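Local coordinates for protein dihydropteroate synthase (Anaplasma phagocytophilum, PDB 6UCZ) that probably catalyses the condensation of a dihydropterin diphosphate with p-aminobenzoate to give dihydropteroate in folate synthesis, and holds a pterin monophosphate here, at residues I113-A118 against P141-I146; N133-L138 against I155-F160; P206-G211 against V234-S239. All blocks are in the same frame, centred on the assembly; numbering follows the deposited sequence.

Contact 1: residues I113-A118 against P141-I146. With PMM (pterin-6-yl-methyl-monophosphate), chain C.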
loop_
_atom_site.group_PDB
_atom_site.type_symbol
_atom_site.label_atom_id
_atom_site.label_comp_id
_atom_site.label_asym_id
_atom_site.label_seq_id
_atom_site.Cartn_x
_atom_site.Cartn_y
_atom_site.Cartn_z
ATOM N N ILE A 113 5.595 0.611 7.264
ATOM C CA ILE A 113 4.591 0.743 8.318
ATOM C C ILE A 113 3.307 1.273 7.697
ATOM O O ILE A 113 3.276 2.384 7.154
ATOM C CB ILE A 113 5.083 1.628 9.485
ATOM C CG1 ILE A 113 3.980 1.800 10.543
ATOM C CG2 ILE A 113 5.585 2.997 9.021
ATOM C CD1 ILE A 113 3.516 0.507 11.166
ATOM N N ASP A 114 2.254 0.461 7.737
ATOM C CA ASP A 114 0.965 0.832 7.155
ATOM C C ASP A 114 0.168 1.495 8.269
ATOM O O ASP A 114 -0.361 0.819 9.153
ATOM C CB ASP A 114 0.249 -0.389 6.582
ATOM C CG ASP A 114 -1.059 -0.044 5.888
ATOM O OD1 ASP A 114 -1.574 1.095 6.018
ATOM O OD2 ASP A 114 -1.573 -0.933 5.177
ATOM N N THR A 115 0.118 2.825 8.251
ATOM C CA THR A 115 -0.569 3.561 9.301
ATOM C C THR A 115 -1.061 4.879 8.732
ATOM O O THR A 115 -0.493 5.413 7.775
ATOM C CB THR A 115 0.342 3.816 10.511
ATOM O OG1 THR A 115 -0.377 4.530 11.517
ATOM C CG2 THR A 115 1.557 4.645 10.108
ATOM N N ARG A 116 -2.126 5.397 9.327
ATOM C CA ARG A 116 -2.555 6.760 9.071
ATOM C C ARG A 116 -2.078 7.744 10.141
ATOM O O ARG A 116 -2.314 8.945 9.994
ATOM C CB ARG A 116 -4.080 6.813 8.954
ATOM C CG ARG A 116 -4.807 6.766 10.286
ATOM C CD ARG A 116 -6.293 6.689 10.066
ATOM N NE ARG A 116 -6.654 5.367 9.567
ATOM C CZ ARG A 116 -7.884 4.865 9.579
ATOM N NH1 ARG A 116 -8.890 5.572 10.081
ATOM N NH2 ARG A 116 -8.102 3.648 9.093
ATOM N N ASN A 117 -1.394 7.274 11.189
ATOM C CA ASN A 117 -1.035 8.091 12.358
ATOM C C ASN A 117 0.446 8.450 12.339
ATOM O O ASN A 117 1.303 7.557 12.324
ATOM C CB ASN A 117 -1.357 7.352 13.657
ATOM C CG ASN A 117 -2.835 7.077 13.826
ATOM O OD1 ASN A 117 -3.654 7.968 13.655
ATOM N ND2 ASN A 117 -3.182 5.842 14.168
ATOM N N ALA A 118 0.747 9.752 12.402
ATOM C CA ALA A 118 2.138 10.196 12.340
ATOM C C ALA A 118 2.965 9.651 13.504
ATOM O O ALA A 118 4.134 9.296 13.325
ATOM C CB ALA A 118 2.202 11.725 12.313
ATOM N N PRO A 141 -2.041 15.668 9.927
ATOM C CA PRO A 141 -1.260 16.829 9.459
ATOM C C PRO A 141 0.198 16.818 9.903
ATOM O O PRO A 141 0.986 17.614 9.377
ATOM C CB PRO A 141 -2.010 18.029 10.055
ATOM C CG PRO A 141 -3.343 17.502 10.462
ATOM C CD PRO A 141 -3.145 16.062 10.811
ATOM N N ASP A 142 0.571 15.977 10.866
ATOM C CA ASP A 142 1.960 15.841 11.285
ATOM C C ASP A 142 2.731 14.839 10.446
ATOM O O ASP A 142 3.941 14.683 10.652
ATOM C CB ASP A 142 2.052 15.424 12.755
ATOM C CG ASP A 142 1.638 16.528 13.698
ATOM O OD1 ASP A 142 1.861 17.716 13.364
ATOM O OD2 ASP A 142 1.083 16.206 14.770
ATOM N N MET A 143 2.062 14.120 9.543
ATOM C CA MET A 143 2.782 13.127 8.754
ATOM C C MET A 143 3.917 13.743 7.938
ATOM O O MET A 143 5.011 13.154 7.927
ATOM C CB MET A 143 1.811 12.340 7.856
ATOM C CG MET A 143 2.429 11.066 7.279
ATOM S SD MET A 143 2.851 9.838 8.539
ATOM C CE MET A 143 1.335 8.901 8.745
ATOM N N PRO A 144 3.755 14.894 7.265
ATOM C CA PRO A 144 4.890 15.438 6.493
ATOM C C PRO A 144 6.128 15.732 7.327
ATOM O O PRO A 144 7.251 15.469 6.876
ATOM C CB PRO A 144 4.303 16.714 5.875
ATOM C CG PRO A 144 2.838 16.421 5.766
ATOM C CD PRO A 144 2.516 15.654 7.009
ATOM N N ALA A 145 5.959 16.267 8.535
ATOM C CA ALA A 145 7.115 16.551 9.376
ATOM C C ALA A 145 7.846 15.266 9.744
ATOM O O ALA A 145 9.081 15.225 9.740
ATOM C CB ALA A 145 6.676 17.310 10.634
ATOM N N ILE A 146 7.097 14.197 10.030
ATOM C CA ILE A 146 7.710 12.911 10.365
ATOM C C ILE A 146 8.491 12.354 9.179
ATOM O O ILE A 146 9.626 11.890 9.326
ATOM C CB ILE A 146 6.640 11.911 10.839
ATOM C CG1 ILE A 146 6.100 12.315 12.206
ATOM C CG2 ILE A 146 7.222 10.507 10.910
ATOM C CD1 ILE A 146 7.180 12.730 13.159
HETATM N N5 PMM C . -5.199 -1.292 1.028
HETATM C C6 PMM C . -5.405 -1.625 2.307
HETATM C C7 PMM C . -4.540 -1.208 3.301
HETATM N N8 PMM C . -3.461 -0.447 3.088
HETATM N N1 PMM C . -2.138 0.649 1.587
HETATM C C2 PMM C . -1.882 1.024 0.340
HETATM N N2 PMM C . -0.821 1.797 0.082
HETATM N N3 PMM C . -2.669 0.671 -0.723
HETATM C C4 PMM C . -3.812 -0.091 -0.642
HETATM O O4 PMM C . -4.483 -0.344 -1.642
HETATM C C4A PMM C . -4.135 -0.530 0.733
HETATM C C8A PMM C . -3.262 -0.120 1.805
HETATM C C9 PMM C . -6.656 -2.421 2.587
HETATM O O10 PMM C . -6.491 -3.760 2.075
HETATM P PA PMM C . -6.300 -5.041 3.045
HETATM O O1P PMM C . -6.392 -6.249 2.097
HETATM O O2P PMM C . -7.511 -5.105 3.965
HETATM O O3P PMM C . -5.001 -4.947 3.775
#

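Contact 2: residues N133-L138 against I155-F160. With PMM (pterin-6-yl-methyl-monophosphate), chain C.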
loop_
_atom_site.group_PDB
_atom_site.type_symbol
_atom_site.label_atom_id
_atom_site.label_comp_id
_atom_site.label_asym_id
_atom_site.label_seq_id
_atom_site.Cartn_x
_atom_site.Cartn_y
_atom_site.Cartn_z
ATOM N N ASN A 133 3.906 3.701 4.810
ATOM C CA ASN A 133 2.790 3.469 3.897
ATOM C C ASN A 133 1.626 4.270 4.474
ATOM O O ASN A 133 0.814 3.757 5.243
ATOM C CB ASN A 133 2.488 1.983 3.760
ATOM C CG ASN A 133 1.246 1.720 2.947
ATOM O OD1 ASN A 133 0.749 2.602 2.234
ATOM N ND2 ASN A 133 0.709 0.517 3.077
ATOM N N ASP A 134 1.564 5.553 4.116
ATOM C CA ASP A 134 0.588 6.471 4.711
ATOM C C ASP A 134 -0.742 6.258 4.020
ATOM O O ASP A 134 -1.116 6.992 3.098
ATOM C CB ASP A 134 1.033 7.924 4.594
ATOM C CG ASP A 134 0.004 8.902 5.172
ATOM O OD1 ASP A 134 -0.922 8.464 5.892
ATOM O OD2 ASP A 134 0.126 10.113 4.902
ATOM N N GLN A 135 -1.496 5.281 4.530
ATOM C CA GLN A 135 -2.803 4.972 3.967
ATOM C C GLN A 135 -3.788 6.126 4.149
ATOM O O GLN A 135 -4.793 6.192 3.439
ATOM C CB GLN A 135 -3.330 3.717 4.655
ATOM C CG GLN A 135 -4.616 3.172 4.115
ATOM C CD GLN A 135 -5.227 2.140 5.037
ATOM O OE1 GLN A 135 -6.445 1.943 5.033
ATOM N NE2 GLN A 135 -4.386 1.479 5.845
ATOM N N GLY A 136 -3.483 7.074 5.036
ATOM C CA GLY A 136 -4.324 8.239 5.185
ATOM C C GLY A 136 -4.014 9.359 4.230
ATOM O O GLY A 136 -4.799 10.310 4.139
ATOM N N GLY A 137 -2.895 9.274 3.507
ATOM C CA GLY A 137 -2.538 10.323 2.572
ATOM C C GLY A 137 -2.473 11.697 3.224
ATOM O O GLY A 137 -3.139 12.634 2.778
ATOM N N LEU A 138 -1.691 11.813 4.296
ATOM C CA LEU A 138 -1.546 13.052 5.062
ATOM C C LEU A 138 -2.859 13.456 5.732
ATOM O O LEU A 138 -3.142 14.638 5.917
ATOM C CB LEU A 138 -1.013 14.193 4.190
ATOM C CG LEU A 138 0.156 13.856 3.266
ATOM C CD1 LEU A 138 0.675 15.130 2.605
ATOM C CD2 LEU A 138 1.265 13.106 4.006
ATOM N N ILE A 155 4.601 6.262 0.930
ATOM C CA ILE A 155 3.462 6.043 0.045
ATOM C C ILE A 155 2.290 6.857 0.575
ATOM O O ILE A 155 1.972 6.785 1.770
ATOM C CB ILE A 155 3.079 4.556 -0.020
ATOM C CG1 ILE A 155 4.298 3.703 -0.370
ATOM C CG2 ILE A 155 1.943 4.332 -1.051
ATOM C CD1 ILE A 155 4.096 2.233 -0.051
ATOM N N ILE A 156 1.654 7.637 -0.297
ATOM C CA ILE A 156 0.400 8.319 0.019
ATOM C C ILE A 156 -0.695 7.702 -0.843
ATOM O O ILE A 156 -0.540 7.588 -2.067
ATOM C CB ILE A 156 0.500 9.843 -0.176
ATOM C CG1 ILE A 156 1.104 10.189 -1.543
ATOM C CG2 ILE A 156 1.324 10.473 0.960
ATOM C CD1 ILE A 156 1.099 11.704 -1.839
ATOM N N MET A 157 -1.792 7.292 -0.206
ATOM C CA MET A 157 -2.869 6.547 -0.856
ATOM C C MET A 157 -4.140 7.389 -0.935
ATOM O O MET A 157 -4.542 7.996 0.064
ATOM C CB MET A 157 -3.177 5.268 -0.078
ATOM C CG MET A 157 -4.102 4.319 -0.840
ATOM S SD MET A 157 -4.890 3.148 0.264
ATOM C CE MET A 157 -6.110 4.217 1.068
ATOM N N HIS A 158 -4.789 7.399 -2.104
ATOM C CA HIS A 158 -6.036 8.147 -2.257
ATOM C C HIS A 158 -7.199 7.443 -1.562
ATOM O O HIS A 158 -7.345 6.220 -1.648
ATOM C CB HIS A 158 -6.385 8.331 -3.736
ATOM C CG HIS A 158 -7.653 9.104 -3.945
ATOM N ND1 HIS A 158 -8.901 8.523 -3.878
ATOM C CD2 HIS A 158 -7.866 10.428 -4.150
ATOM C CE1 HIS A 158 -9.828 9.450 -4.059
ATOM N NE2 HIS A 158 -9.225 10.612 -4.237
ATOM N N HIS A 159 -8.061 8.228 -0.908
ATOM C CA HIS A 159 -9.303 7.714 -0.338
ATOM C C HIS A 159 -10.362 8.813 -0.258
ATOM O O HIS A 159 -10.067 10.001 -0.404
ATOM C CB HIS A 159 -9.049 7.089 1.039
ATOM C CG HIS A 159 -8.484 8.056 2.034
ATOM N ND1 HIS A 159 -9.266 8.965 2.712
ATOM C CD2 HIS A 159 -7.210 8.284 2.428
ATOM C CE1 HIS A 159 -8.501 9.697 3.506
ATOM N NE2 HIS A 159 -7.249 9.299 3.358
ATOM N N PHE A 160 -11.618 8.391 -0.107
ATOM C CA PHE A 160 -12.765 9.269 0.160
ATOM C C PHE A 160 -13.126 9.277 1.640
ATOM O O PHE A 160 -14.305 9.244 2.015
ATOM C CB PHE A 160 -13.957 8.817 -0.686
ATOM C CG PHE A 160 -13.763 9.010 -2.161
ATOM C CD1 PHE A 160 -13.918 10.253 -2.740
ATOM C CD2 PHE A 160 -13.303 7.960 -2.951
ATOM C CE1 PHE A 160 -13.723 10.435 -4.091
ATOM C CE2 PHE A 160 -13.092 8.131 -4.308
ATOM C CZ PHE A 160 -13.300 9.368 -4.885
HETATM N N5 PMM C . -5.199 -1.292 1.028
HETATM C C6 PMM C . -5.405 -1.625 2.307
HETATM C C7 PMM C . -4.540 -1.208 3.301
HETATM N N8 PMM C . -3.461 -0.447 3.088
HETATM N N1 PMM C . -2.138 0.649 1.587
HETATM C C2 PMM C . -1.882 1.024 0.340
HETATM N N2 PMM C . -0.821 1.797 0.082
HETATM N N3 PMM C . -2.669 0.671 -0.723
HETATM C C4 PMM C . -3.812 -0.091 -0.642
HETATM O O4 PMM C . -4.483 -0.344 -1.642
HETATM C C4A PMM C . -4.135 -0.530 0.733
HETATM C C8A PMM C . -3.262 -0.120 1.805
HETATM C C9 PMM C . -6.656 -2.421 2.587
HETATM O O10 PMM C . -6.491 -3.760 2.075
HETATM P PA PMM C . -6.300 -5.041 3.045
HETATM O O1P PMM C . -6.392 -6.249 2.097
HETATM O O2P PMM C . -7.511 -5.105 3.965
HETATM O O3P PMM C . -5.001 -4.947 3.775
#

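Contact 3: residues P206-G211 against V234-S239. With PMM (pterin-6-yl-methyl-monophosphate), chain C.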
loop_
_atom_site.group_PDB
_atom_site.type_symbol
_atom_site.label_atom_id
_atom_site.label_comp_id
_atom_site.label_asym_id
_atom_site.label_seq_id
_atom_site.Cartn_x
_atom_site.Cartn_y
_atom_site.Cartn_z
ATOM N N PRO A 206 -3.325 4.920 -5.901
ATOM C CA PRO A 206 -4.704 5.399 -6.123
ATOM C C PRO A 206 -5.732 4.863 -5.139
ATOM O O PRO A 206 -6.901 5.272 -5.224
ATOM C CB PRO A 206 -5.015 4.905 -7.540
ATOM C CG PRO A 206 -4.195 3.644 -7.656
ATOM C CD PRO A 206 -2.908 3.955 -6.939
ATOM N N GLY A 207 -5.370 3.938 -4.256
ATOM C CA GLY A 207 -6.330 3.425 -3.292
ATOM C C GLY A 207 -7.509 2.697 -3.917
ATOM O O GLY A 207 -8.670 3.086 -3.728
ATOM N N LEU A 208 -7.224 1.625 -4.650
ATOM C CA LEU A 208 -8.286 0.819 -5.243
ATOM C C LEU A 208 -9.250 0.346 -4.168
ATOM O O LEU A 208 -8.842 -0.034 -3.067
ATOM C CB LEU A 208 -7.694 -0.394 -5.995
ATOM C CG LEU A 208 -6.690 -0.124 -7.124
ATOM C CD1 LEU A 208 -6.398 -1.409 -7.970
ATOM C CD2 LEU A 208 -7.249 0.964 -8.025
ATOM N N GLY A 209 -10.545 0.415 -4.468
ATOM C CA GLY A 209 -11.550 0.016 -3.507
ATOM C C GLY A 209 -11.938 1.064 -2.468
ATOM O O GLY A 209 -12.977 0.905 -1.823
ATOM N N PHE A 210 -11.112 2.083 -2.217
ATOM C CA PHE A 210 -11.423 3.073 -1.173
ATOM C C PHE A 210 -12.407 4.096 -1.733
ATOM O O PHE A 210 -12.039 5.050 -2.420
ATOM C CB PHE A 210 -10.152 3.726 -0.638
ATOM C CG PHE A 210 -9.356 2.820 0.265
ATOM C CD1 PHE A 210 -9.546 2.854 1.645
ATOM C CD2 PHE A 210 -8.440 1.912 -0.263
ATOM C CE1 PHE A 210 -8.827 2.007 2.485
ATOM C CE2 PHE A 210 -7.724 1.055 0.569
ATOM C CZ PHE A 210 -7.912 1.105 1.945
ATOM N N GLY A 211 -13.688 3.857 -1.482
ATOM C CA GLY A 211 -14.735 4.662 -2.081
ATOM C C GLY A 211 -14.860 4.503 -3.578
ATOM O O GLY A 211 -15.428 5.374 -4.242
ATOM N N VAL A 234 4.768 4.379 -8.425
ATOM C CA VAL A 234 3.378 4.066 -8.132
ATOM C C VAL A 234 3.302 2.755 -7.363
ATOM O O VAL A 234 4.032 1.805 -7.660
ATOM C CB VAL A 234 2.557 4.000 -9.438
ATOM C CG1 VAL A 234 1.193 3.383 -9.196
ATOM C CG2 VAL A 234 2.423 5.403 -10.029
ATOM N N CYS A 235 2.433 2.722 -6.358
ATOM C CA CYS A 235 2.072 1.509 -5.642
ATOM C C CYS A 235 0.608 1.180 -5.919
ATOM O O CYS A 235 -0.251 2.069 -5.900
ATOM C CB CYS A 235 2.288 1.677 -4.133
ATOM S SG CYS A 235 1.776 0.275 -3.119
ATOM N N VAL A 236 0.310 -0.095 -6.165
ATOM C CA VAL A 236 -1.073 -0.514 -6.359
ATOM C C VAL A 236 -1.399 -1.639 -5.385
ATOM O O VAL A 236 -0.664 -2.631 -5.303
ATOM C CB VAL A 236 -1.341 -0.959 -7.809
ATOM C CG1 VAL A 236 -2.740 -1.572 -7.925
ATOM C CG2 VAL A 236 -1.177 0.225 -8.744
ATOM N N GLY A 237 -2.517 -1.493 -4.668
ATOM C CA GLY A 237 -2.995 -2.523 -3.761
ATOM C C GLY A 237 -4.313 -3.122 -4.212
ATOM O O GLY A 237 -5.396 -2.717 -3.767
ATOM N N HIS A 238 -4.226 -4.086 -5.130
ATOM C CA HIS A 238 -5.394 -4.737 -5.709
ATOM C C HIS A 238 -5.724 -6.065 -5.045
ATOM O O HIS A 238 -6.792 -6.622 -5.313
ATOM C CB HIS A 238 -5.160 -4.976 -7.210
ATOM C CG HIS A 238 -3.965 -5.842 -7.498
ATOM N ND1 HIS A 238 -2.691 -5.519 -7.073
ATOM C CD2 HIS A 238 -3.851 -7.016 -8.164
ATOM C CE1 HIS A 238 -1.846 -6.460 -7.459
ATOM N NE2 HIS A 238 -2.524 -7.378 -8.129
ATOM N N SER A 239 -4.836 -6.571 -4.190
ATOM C CA SER A 239 -4.874 -7.969 -3.778
ATOM C C SER A 239 -6.142 -8.310 -3.007
ATOM O O SER A 239 -6.411 -7.728 -1.958
ATOM C CB SER A 239 -3.633 -8.284 -2.945
ATOM O OG SER A 239 -3.607 -9.648 -2.608
HETATM N N5 PMM C . -5.199 -1.292 1.028
HETATM C C6 PMM C . -5.405 -1.625 2.307
HETATM C C7 PMM C . -4.540 -1.208 3.301
HETATM N N8 PMM C . -3.461 -0.447 3.088
HETATM N N1 PMM C . -2.138 0.649 1.587
HETATM C C2 PMM C . -1.882 1.024 0.340
HETATM N N2 PMM C . -0.821 1.797 0.082
HETATM N N3 PMM C . -2.669 0.671 -0.723
HETATM C C4 PMM C . -3.812 -0.091 -0.642
HETATM O O4 PMM C . -4.483 -0.344 -1.642
HETATM C C4A PMM C . -4.135 -0.530 0.733
HETATM C C8A PMM C . -3.262 -0.120 1.805
HETATM C C9 PMM C . -6.656 -2.421 2.587
HETATM O O10 PMM C . -6.491 -3.760 2.075
HETATM P PA PMM C . -6.300 -5.041 3.045
HETATM O O1P PMM C . -6.392 -6.249 2.097
HETATM O O2P PMM C . -7.511 -5.105 3.965
HETATM O O3P PMM C . -5.001 -4.947 3.775
HETATM O O HOH W 1 -4.465 0.592 -4.196
#

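Contact 1: residues I113-A118 against P141-I146
Met143 curls its thioether against the backbone of Asn117 and Ala118, yet not one hydrogen bond runs directly between 113-118 and 141-146. The fold is the (beta/alpha)8 or TIM barrel of dihydropteroate synthases, and this is a place where the end of strand 110-115 turns into helix 118-127 beside the start of helix 143-148. Met143 sets out with CG anti to its backbone N (chi1 -165°) and bends at both later torsions, which brings CE to 3.7 Å from Asn117 C and lays SD 3.9 Å from Ala118 CA. Ala118 answers with its methyl. Its CB rests on the peptide between Asp142 and Met143, 3.7 Å from Met143 N, and meets the flank of Ile146 at CG1, 3.9 Å away. With so small a side chain in the middle, the CA atoms of Ala118 and Met143 approach to 4.7 Å. Polar cohesion comes from outside: the carboxylate of Asp140 accepts from Ala118 N through one oxygen and from Asp142 N through the other. Near the C-terminal end of strand 110-115, Asp114 faces the ligand with OD2 2.9 Å from PMM N8, and the same oxygen forms a salt bridge with Arg274. Between Asp114 and Ala118 the chain bends in an ST turn, in which Thr115 OG1, itself bonded to Glu89, accepts a nearly straight 2.9 Å bond from Asn117 N.

Contact 2: residues N133-L138 against I155-F160
Asn133 carries CG anti to its backbone N (chi1 174°), which sets its amide oxygen beside Ile155, with OD1 3.8 Å from Ile155 CB, and turns the amide to the pterin. Gln135 and Met157 share that first torsion and run side by side in the same direction; a bend at the last torsion of Met157 (chi3 74°) then brings its CE to 3.6 Å from Gln135 CG. Together they form part of the pterin site, on two adjacent parallel strands of the TIM barrel. Asn133 reads the ligand with both ends of its amide: OD1 accepts from PMM N2 at 2.8 Å in an almost straight bond, while ND2 donates to PMM N1. Over one face of the pterin lies Met157, its SD 3.5 Å from PMM N3. The strands themselves are joined by Asp134 N to Ile155 O at 2.7 Å, and more weakly by Met157 N to Asp134 O. Beyond them Asp134 opens a type I turn to Gly137, and its OD2 grips Leu138 N at 2.6 Å. His159 reaches this turn with NE2, donating to Gly136 O at 2.8 Å from well above the carbonyl plane (55° out of it); its ND1 is bonded to Gly161 N, which helps fix the ring. Backbone bonds tie Asn133 to strand 110-115 and Ile156 to strand 202-205, while helices 143-148 and 174-194 cover Leu138 on the outside of the barrel.

Contact 3: residues P206-G211 against V234-S239
Leu208 leans across Val236 and runs alongside His238, so that one methyl serves two neighbours: its CD1 is 3.7 Å from Val236 CG1 and 3.9 Å from His238 CB. The first pair is an oblique crossing of branched chains, whereas in the second the two side chains point the same way. The imidazole of His238 takes no part in this packing, because its CG sits between the backbone N and the carbonyl carbon (chi1 60°) and the ring goes on to Ser262, to which NE2 is bonded. Pro206 turns to the backbone instead, its CD lying 3.4 Å from Cys235 O. Helices 214-222 and 255-267 lie against this apolar cluster, the former on Pro206 and Leu208, the latter on Val236 and His238.

The segments close the TIM barrel, since 206-211 follows strand 202-205, and the next strand in the chain, 235-236, lies within the other segment; a backbone hydrogen bond between Cys235 and Leu204 joins these strands. No direct hydrogen bond links 206-211 to 234-239, but a water does. It accepts from Leu208 N at 3.0 Å and from Gly237 N at 2.9 Å, and donates to PMM O4 at 2.7 Å. Lys241 adds a second bridge, its NZ bonded to both Leu208 O and Gly237 O as well as to the ligand. A type II turn from Gly207 to Phe210, closed by Phe210 N to Gly207 O at 3.0 Å, carries the aromatic ring to the pterin. Phe210 stands roughly at right angles to the pterin, bringing its ring edge over the pterin face, and its CE2 lies 3.5 Å from PMM N5.

Contacts 2 and 3 are buried, while contact 1 is only partly so and reaches solvent at Asp142. All three belong to one barrel and border one ligand, but their bonding differs with position. Contact 2 pairs neighbouring strands and is held by direct hydrogen bonds, backbone and histidine, beside its packing; contact 3 is joined by packing, a water and a lysine; contact 1, where a strand end meets the helical layer, is apolar packing across the segments. Contacts 1 and 2 interlock through a backbone hydrogen bond between Ile113 and Asn133, and helix 143-148, part of contact 1, connects the two strands of contact 2. Met157 packs on Gly207 of contact 3, whereas contacts 1 and 3 do not touch.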